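Local coordinates for protein 5-dehydro-2-deoxygluconokinase (Bacillus halodurans C-125, PDB 2QCV) that probably phosphorylates 5-dehydro-2-deoxy-D-gluconate with ATP, a step in the breakdown of myo-inositol to acetyl-CoA, at residues 63-67 against 125-131; 158-162 against 195-199. All coordinates share one frame; numbering follows the deposited sequence.

Followed from the N terminus, the chain, having placed strand 12-17 in the main sheet, lays strand 61-67 beside it, then runs through helix 71-82, edge strand 90-92 and strands 101-106 and 111-117 of the smaller sheet. Contact 1 closes this excursion when the loop at 125-131 returns to residues 63-67. Contact 2 opens later and closes a shorter loop: helix 154-167 leads through strand 171-175 into helix 186-199, and the two helices meet side by side. The loops follow in series and neither encloses the other. They are still neighbours in space, for K160 NZ lies 2.9 Å from P128 O, a probable hydrogen bond, and V131 packs on A161.

Contact 1 of 2, residues 63-67 against 125-131; sequences FIGKI and YLSPEEV
The strand carrying K66 and the loop at L126 come closest at these two residues, their CA atoms 5.3 Å apart, and the gap has widened to 7.1 Å between the CA atoms of I64 and V131. In this PfkB-family (ribokinase-like) fold, 63-67 belongs to the main sheet, and 125-131, a loop with the 3-10 turn 128-130, packs over one face near its 90-92 edge, beside helix 154-167. K66 does most of the gripping. CG stands anti to the backbone N (chi1 180°), and a bend at chi3 (-80°) swings the amine onto the loop, with CD passing alongside CB of Y125 at 3.8 Å. NZ donates to Y125 O at 2.8 Å, coming from above the carbonyl plane. The K66 and E130 side chains cross at about a right angle, and NZ forms a salt bridge to OE2 of E130 on its syn lone pair; the bond to OE1 is weak. The aromatic end of Y125 leads off elsewhere, its hydroxyl bonded to D120 and its ring stacked with H97. Further back along the strand the contact turns apolar. I64 points CG2 at the loop, where it meets L126 CD2 at 4.0 Å, the two side chains crossing at about a right angle, with V131 CG2 farther off. L126 CD1 lies over the backbone of G65; its own amide N is buried with no partner in the model. The E130 carboxylate also ties back into its own loop: S127 N donates to OE1 at 3.0 Å from above the carboxylate plane, at an N-H...O angle of 150°.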
ATOM      1  N   PHE A  63     -12.145  19.285 -21.192  1.00 27.47           N
ATOM      2  CA  PHE A  63     -11.210  18.656 -20.264  1.00 27.56           C
ATOM      3  C   PHE A  63     -11.739  17.298 -19.807  1.00 26.14           C
ATOM      4  O   PHE A  63     -12.937  17.152 -19.520  1.00 28.55           O
ATOM      5  CB  PHE A  63     -10.961  19.555 -19.027  1.00 27.75           C
ATOM      6  CG  PHE A  63      -9.661  19.251 -18.297  1.00 26.58           C
ATOM      7  CD1 PHE A  63      -8.484  19.754 -18.737  1.00 24.16           C
ATOM      8  CD2 PHE A  63      -9.646  18.454 -17.176  1.00 29.65           C
ATOM      9  CE1 PHE A  63      -7.285  19.485 -18.069  1.00 27.86           C
ATOM     10  CE2 PHE A  63      -8.470  18.172 -16.538  1.00 31.07           C
ATOM     11  CZ  PHE A  63      -7.279  18.699 -16.996  1.00 27.62           C
ATOM     12  N   ILE A  64     -10.830  16.338 -19.733  1.00 25.74           N
ATOM     13  CA  ILE A  64     -11.084  15.018 -19.139  1.00 26.33           C
ATOM     14  C   ILE A  64     -10.169  14.889 -17.950  1.00 24.68           C
ATOM     15  O   ILE A  64      -8.943  14.837 -18.086  1.00 24.89           O
ATOM     16  CB  ILE A  64     -10.870  13.851 -20.125  1.00 26.33           C
ATOM     17  CG1 ILE A  64     -11.783  14.032 -21.364  1.00 27.50           C
ATOM     18  CG2 ILE A  64     -11.150  12.481 -19.433  1.00 23.92           C
ATOM     19  CD1 ILE A  64     -11.398  13.163 -22.545  1.00 26.58           C
ATOM     20  N   GLY A  65     -10.750  14.884 -16.751  1.00 24.06           N
ATOM     21  CA  GLY A  65      -9.930  14.707 -15.563  1.00 26.65           C
ATOM     22  C   GLY A  65     -10.751  14.415 -14.322  1.00 26.81           C
ATOM     23  O   GLY A  65     -11.974  14.563 -14.330  1.00 27.67           O
ATOM     24  N   LYS A  66     -10.056  13.975 -13.281  1.00 25.26           N
ATOM     25  CA  LYS A  66     -10.673  13.663 -12.010  1.00 25.69           C
ATOM     26  C   LYS A  66     -10.262  14.676 -10.967  1.00 24.84           C
ATOM     27  O   LYS A  66      -9.087  15.077 -10.888  1.00 27.61           O
ATOM     28  CB  LYS A  66     -10.332  12.263 -11.577  1.00 25.68           C
ATOM     29  CG  LYS A  66     -10.926  11.831 -10.240  1.00 26.53           C
ATOM     30  CD  LYS A  66     -10.933  10.315 -10.036  1.00 25.36           C
ATOM     31  CE  LYS A  66     -12.099   9.629 -10.779  1.00 28.33           C
ATOM     32  NZ  LYS A  66     -12.012   8.113 -10.662  1.00 26.15           N
ATOM     33  N   ILE A  67     -11.265  15.097 -10.205  1.00 26.11           N
ATOM     34  CA  ILE A  67     -11.107  16.113  -9.161  1.00 26.41           C
ATOM     35  C   ILE A  67     -11.631  15.576  -7.808  1.00 29.10           C
ATOM     36  O   ILE A  67     -12.460  14.671  -7.758  1.00 28.42           O
ATOM     37  CB  ILE A  67     -11.839  17.439  -9.533  1.00 25.46           C
ATOM     38  CG1 ILE A  67     -13.338  17.215  -9.774  1.00 25.76           C
ATOM     39  CG2 ILE A  67     -11.166  18.122 -10.733  1.00 27.97           C
ATOM     40  CD1 ILE A  67     -14.211  18.498  -9.978  1.00 27.66           C
ATOM     41  N   TYR A 125      -6.412   8.905 -10.434  1.00 27.71           N
ATOM     42  CA  TYR A 125      -7.449   7.884 -10.408  1.00 24.17           C
ATOM     43  C   TYR A 125      -8.469   7.987 -11.542  1.00 26.27           C
ATOM     44  O   TYR A 125      -9.440   7.259 -11.540  1.00 26.37           O
ATOM     45  CB  TYR A 125      -8.137   7.888  -9.032  1.00 27.31           C
ATOM     46  CG  TYR A 125      -7.202   7.294  -8.026  1.00 30.13           C
ATOM     47  CD1 TYR A 125      -7.127   5.915  -7.897  1.00 36.29           C
ATOM     48  CD2 TYR A 125      -6.302   8.080  -7.307  1.00 35.60           C
ATOM     49  CE1 TYR A 125      -6.247   5.328  -7.054  1.00 39.41           C
ATOM     50  CE2 TYR A 125      -5.395   7.489  -6.415  1.00 35.29           C
ATOM     51  CZ  TYR A 125      -5.375   6.112  -6.307  1.00 42.47           C
ATOM     52  OH  TYR A 125      -4.519   5.471  -5.453  1.00 48.20           O
ATOM     53  N   LEU A 126      -8.259   8.895 -12.486  1.00 26.33           N
ATOM     54  CA  LEU A 126      -9.032   8.889 -13.718  1.00 25.68           C
ATOM     55  C   LEU A 126      -8.828   7.513 -14.351  1.00 25.42           C
ATOM     56  O   LEU A 126      -7.698   7.003 -14.413  1.00 28.51           O
ATOM     57  CB  LEU A 126      -8.549   9.992 -14.688  1.00 24.68           C
ATOM     58  CG  LEU A 126      -9.243  10.107 -16.040  1.00 28.39           C
ATOM     59  CD1 LEU A 126     -10.698  10.635 -15.841  1.00 25.17           C
ATOM     60  CD2 LEU A 126      -8.379  10.984 -17.018  1.00 24.83           C
ATOM     61  N   SER A 127      -9.914   6.904 -14.755  1.00 25.68           N
ATOM     62  CA  SER A 127      -9.901   5.524 -15.195  1.00 27.63           C
ATOM     63  C   SER A 127     -10.457   5.426 -16.613  1.00 28.28           C
ATOM     64  O   SER A 127     -11.189   6.310 -17.058  1.00 27.97           O
ATOM     65  CB  SER A 127     -10.714   4.662 -14.229  1.00 29.64           C
ATOM     66  OG  SER A 127     -12.096   4.896 -14.447  1.00 41.17           O
ATOM     67  N   PRO A 128     -10.123   4.341 -17.335  1.00 28.11           N
ATOM     68  CA  PRO A 128     -10.695   4.165 -18.694  1.00 27.11           C
ATOM     69  C   PRO A 128     -12.220   4.283 -18.800  1.00 26.78           C
ATOM     70  O   PRO A 128     -12.722   4.870 -19.765  1.00 25.83           O
ATOM     71  CB  PRO A 128     -10.236   2.759 -19.058  1.00 29.15           C
ATOM     72  CG  PRO A 128      -8.960   2.561 -18.332  1.00 32.34           C
ATOM     73  CD  PRO A 128      -9.161   3.259 -16.990  1.00 29.72           C
ATOM     74  N   GLU A 129     -12.949   3.786 -17.797  1.00 27.23           N
ATOM     75  CA  GLU A 129     -14.414   3.863 -17.835  1.00 29.53           C
ATOM     76  C   GLU A 129     -14.921   5.308 -17.769  1.00 29.84           C
ATOM     77  O   GLU A 129     -16.083   5.575 -18.083  1.00 30.34           O
ATOM     78  CB  GLU A 129     -15.024   3.033 -16.719  1.00 33.06           C
ATOM     79  CG  GLU A 129     -14.891   3.676 -15.365  1.00 36.66           C
ATOM     80  N   GLU A 130     -14.059   6.253 -17.404  1.00 28.57           N
ATOM     81  CA  GLU A 130     -14.450   7.659 -17.308  1.00 28.06           C
ATOM     82  C   GLU A 130     -14.075   8.476 -18.549  1.00 26.96           C
ATOM     83  O   GLU A 130     -14.313   9.689 -18.606  1.00 29.15           O
ATOM     84  CB  GLU A 130     -13.799   8.258 -16.084  1.00 27.70           C
ATOM     85  CG  GLU A 130     -14.342   7.637 -14.817  1.00 29.52           C
ATOM     86  CD  GLU A 130     -13.491   7.814 -13.615  1.00 33.69           C
ATOM     87  OE1 GLU A 130     -12.331   8.264 -13.732  1.00 30.08           O
ATOM     88  OE2 GLU A 130     -13.991   7.473 -12.500  1.00 30.65           O
ATOM     89  N   VAL A 131     -13.464   7.817 -19.528  1.00 29.03           N
ATOM     90  CA  VAL A 131     -13.085   8.415 -20.803  1.00 25.49           C
ATOM     91  C   VAL A 131     -14.182   8.159 -21.855  1.00 27.94           C
ATOM     92  O   VAL A 131     -14.462   7.020 -22.210  1.00 27.39           O
ATOM     93  CB  VAL A 131     -11.772   7.853 -21.298  1.00 26.36           C
ATOM     94  CG1 VAL A 131     -11.381   8.480 -22.645  1.00 26.35           C
ATOM     95  CG2 VAL A 131     -10.702   8.091 -20.253  1.00 25.05           C
TER

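Contact 2 of 2, residues 158-162 against 195-199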
ATOM      1  N   VAL A 158      -5.456   7.505 -20.351  1.00 26.38           N
ATOM      2  CA  VAL A 158      -4.810   8.258 -21.430  1.00 24.41           C
ATOM      3  C   VAL A 158      -4.640   7.397 -22.667  1.00 25.82           C
ATOM      4  O   VAL A 158      -4.908   7.835 -23.788  1.00 24.34           O
ATOM      5  CB  VAL A 158      -3.450   8.820 -20.986  1.00 24.99           C
ATOM      6  CG1 VAL A 158      -2.687   9.398 -22.152  1.00 25.99           C
ATOM      7  CG2 VAL A 158      -3.670   9.915 -19.848  1.00 27.89           C
ATOM      8  N   LEU A 159      -4.178   6.163 -22.485  1.00 23.76           N
ATOM      9  CA  LEU A 159      -4.006   5.286 -23.646  1.00 25.54           C
ATOM     10  C   LEU A 159      -5.359   5.068 -24.365  1.00 23.82           C
ATOM     11  O   LEU A 159      -5.418   5.003 -25.626  1.00 23.99           O
ATOM     12  CB  LEU A 159      -3.301   3.987 -23.227  1.00 23.00           C
ATOM     13  CG  LEU A 159      -1.841   4.093 -22.740  1.00 29.26           C
ATOM     14  CD1 LEU A 159      -1.348   2.711 -22.224  1.00 30.14           C
ATOM     15  CD2 LEU A 159      -0.979   4.609 -23.873  1.00 27.42           C
ATOM     16  N   LYS A 160      -6.439   4.914 -23.594  1.00 25.28           N
ATOM     17  CA  LYS A 160      -7.770   4.772 -24.171  1.00 23.39           C
ATOM     18  C   LYS A 160      -8.170   6.026 -24.942  1.00 25.00           C
ATOM     19  O   LYS A 160      -8.613   5.956 -26.093  1.00 24.12           O
ATOM     20  CB  LYS A 160      -8.823   4.462 -23.101  1.00 24.88           C
ATOM     21  CG  LYS A 160     -10.238   4.527 -23.662  1.00 24.27           C
ATOM     22  CD  LYS A 160     -11.234   4.027 -22.621  1.00 23.72           C
ATOM     23  CE  LYS A 160     -12.691   4.193 -23.139  1.00 25.55           C
ATOM     24  NZ  LYS A 160     -13.679   3.596 -22.138  1.00 26.36           N
ATOM     25  N   ALA A 161      -7.985   7.184 -24.323  1.00 23.36           N
ATOM     26  CA  ALA A 161      -8.270   8.488 -24.984  1.00 27.59           C
ATOM     27  C   ALA A 161      -7.582   8.652 -26.338  1.00 25.53           C
ATOM     28  O   ALA A 161      -8.219   9.061 -27.307  1.00 23.07           O
ATOM     29  CB  ALA A 161      -7.912   9.656 -24.038  1.00 26.00           C
ATOM     30  N   ILE A 162      -6.310   8.264 -26.419  1.00 25.17           N
ATOM     31  CA  ILE A 162      -5.523   8.367 -27.646  1.00 26.03           C
ATOM     32  C   ILE A 162      -6.138   7.480 -28.734  1.00 24.22           C
ATOM     33  O   ILE A 162      -6.358   7.924 -29.851  1.00 25.30           O
ATOM     34  CB  ILE A 162      -4.025   7.995 -27.405  1.00 25.58           C
ATOM     35  CG1 ILE A 162      -3.341   9.065 -26.535  1.00 29.35           C
ATOM     36  CG2 ILE A 162      -3.292   7.830 -28.758  1.00 25.75           C
ATOM     37  CD1 ILE A 162      -2.047   8.593 -25.891  1.00 27.48           C
ATOM     38  N   LEU A 195       6.230   5.126 -26.446  1.00 32.21           N
ATOM     39  CA  LEU A 195       5.003   4.444 -26.914  1.00 34.27           C
ATOM     40  C   LEU A 195       3.949   5.469 -27.338  1.00 31.78           C
ATOM     41  O   LEU A 195       3.413   5.402 -28.452  1.00 30.72           O
ATOM     42  CB  LEU A 195       4.459   3.576 -25.767  1.00 36.07           C
ATOM     43  CG  LEU A 195       2.957   3.219 -25.653  1.00 38.45           C
ATOM     44  CD1 LEU A 195       2.557   2.455 -26.871  1.00 55.13           C
ATOM     45  CD2 LEU A 195       2.649   2.418 -24.378  1.00 39.34           C
ATOM     46  N   VAL A 196       3.722   6.452 -26.465  1.00 28.47           N
ATOM     47  CA  VAL A 196       2.719   7.476 -26.717  1.00 26.04           C
ATOM     48  C   VAL A 196       3.157   8.409 -27.865  1.00 27.74           C
ATOM     49  O   VAL A 196       2.372   8.678 -28.777  1.00 28.49           O
ATOM     50  CB  VAL A 196       2.332   8.232 -25.471  1.00 27.02           C
ATOM     51  CG1 VAL A 196       1.402   9.412 -25.824  1.00 24.88           C
ATOM     52  CG2 VAL A 196       1.625   7.218 -24.477  1.00 27.98           C
ATOM     53  N   ALA A 197       4.428   8.835 -27.875  1.00 26.95           N
ATOM     54  CA  ALA A 197       4.881   9.713 -28.966  1.00 26.34           C
ATOM     55  C   ALA A 197       4.724   9.001 -30.307  1.00 28.13           C
ATOM     56  O   ALA A 197       4.353   9.621 -31.314  1.00 25.94           O
ATOM     57  CB  ALA A 197       6.358  10.162 -28.758  1.00 25.49           C
ATOM     58  N   GLU A 198       4.948   7.681 -30.330  1.00 28.45           N
ATOM     59  CA  GLU A 198       4.881   6.939 -31.581  1.00 26.19           C
ATOM     60  C   GLU A 198       3.464   6.891 -32.167  1.00 25.61           C
ATOM     61  O   GLU A 198       3.316   6.728 -33.370  1.00 29.83           O
ATOM     62  CB  GLU A 198       5.420   5.523 -31.366  1.00 27.20           C
ATOM     63  CG  GLU A 198       6.967   5.503 -31.271  1.00 30.03           C
ATOM     64  CD  GLU A 198       7.515   4.178 -30.763  1.00 31.18           C
ATOM     65  OE1 GLU A 198       6.717   3.225 -30.630  1.00 34.04           O
ATOM     66  OE2 GLU A 198       8.738   4.105 -30.502  1.00 32.63           O
ATOM     67  N   GLN A 199       2.479   7.067 -31.307  1.00 26.78           N
ATOM     68  CA  GLN A 199       1.052   7.049 -31.639  0.50 28.58           C
ATOM     69  C   GLN A 199       0.513   8.430 -31.951  1.00 28.22           C
ATOM     70  O   GLN A 199      -0.620   8.569 -32.426  1.00 28.58           O
ATOM     71  CB  GLN A 199       0.231   6.660 -30.406  0.50 28.58           C
ATOM     72  CG  GLN A 199       0.471   5.379 -29.788  0.50 30.38           C
ATOM     73  CD  GLN A 199      -0.698   5.009 -28.919  0.50 30.15           C
ATOM     74  OE1 GLN A 199      -1.804   4.818 -29.415  0.50 45.42           O
ATOM     75  NE2 GLN A 199      -0.482   4.953 -27.625  0.50 41.29           N
TER
HETATM   76  O   HOH W   1      -3.748   3.623 -27.105  1.00 37.03           O
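L159 and I162, one helical turn apart on helix 154-167, carry its side of the packing against helix 186-199. The axes of the two short segments run nearly parallel, 12° apart and 11.4 Å at closest approach. L159 sends CD2 across to V196 CG2 at 3.7 Å and, more loosely, to L195 CD2; in one of the two Q199 conformers the same methyl meets Q199 NE2. In that conformer a water can bridge the helices, donating to L159 O at 2.6 Å and to Q199 OE1 at 3.2 Å. I162 splits its contact between two residues: CD1 packs on V196 CG1 at 3.5 Å, and chi1 of -69°, turning CG1 anti to the carbonyl carbon, leaves CG2 anti to the backbone N, against that Q199 amide, 3.4 Å from OE1. Cutting I162 back to an alanine removes both branches and is likely to leave V196 CG1 without its close neighbour and open a gap beside Q199. V191 and L195 of a second subunit pack on L159 and L195 of this chain. The helices follow adjacent parallel strands, 139-145 and 171-175, on one face of the ribokinase-like sheet, where I162 rests on V144 and V172 and V196 on F174.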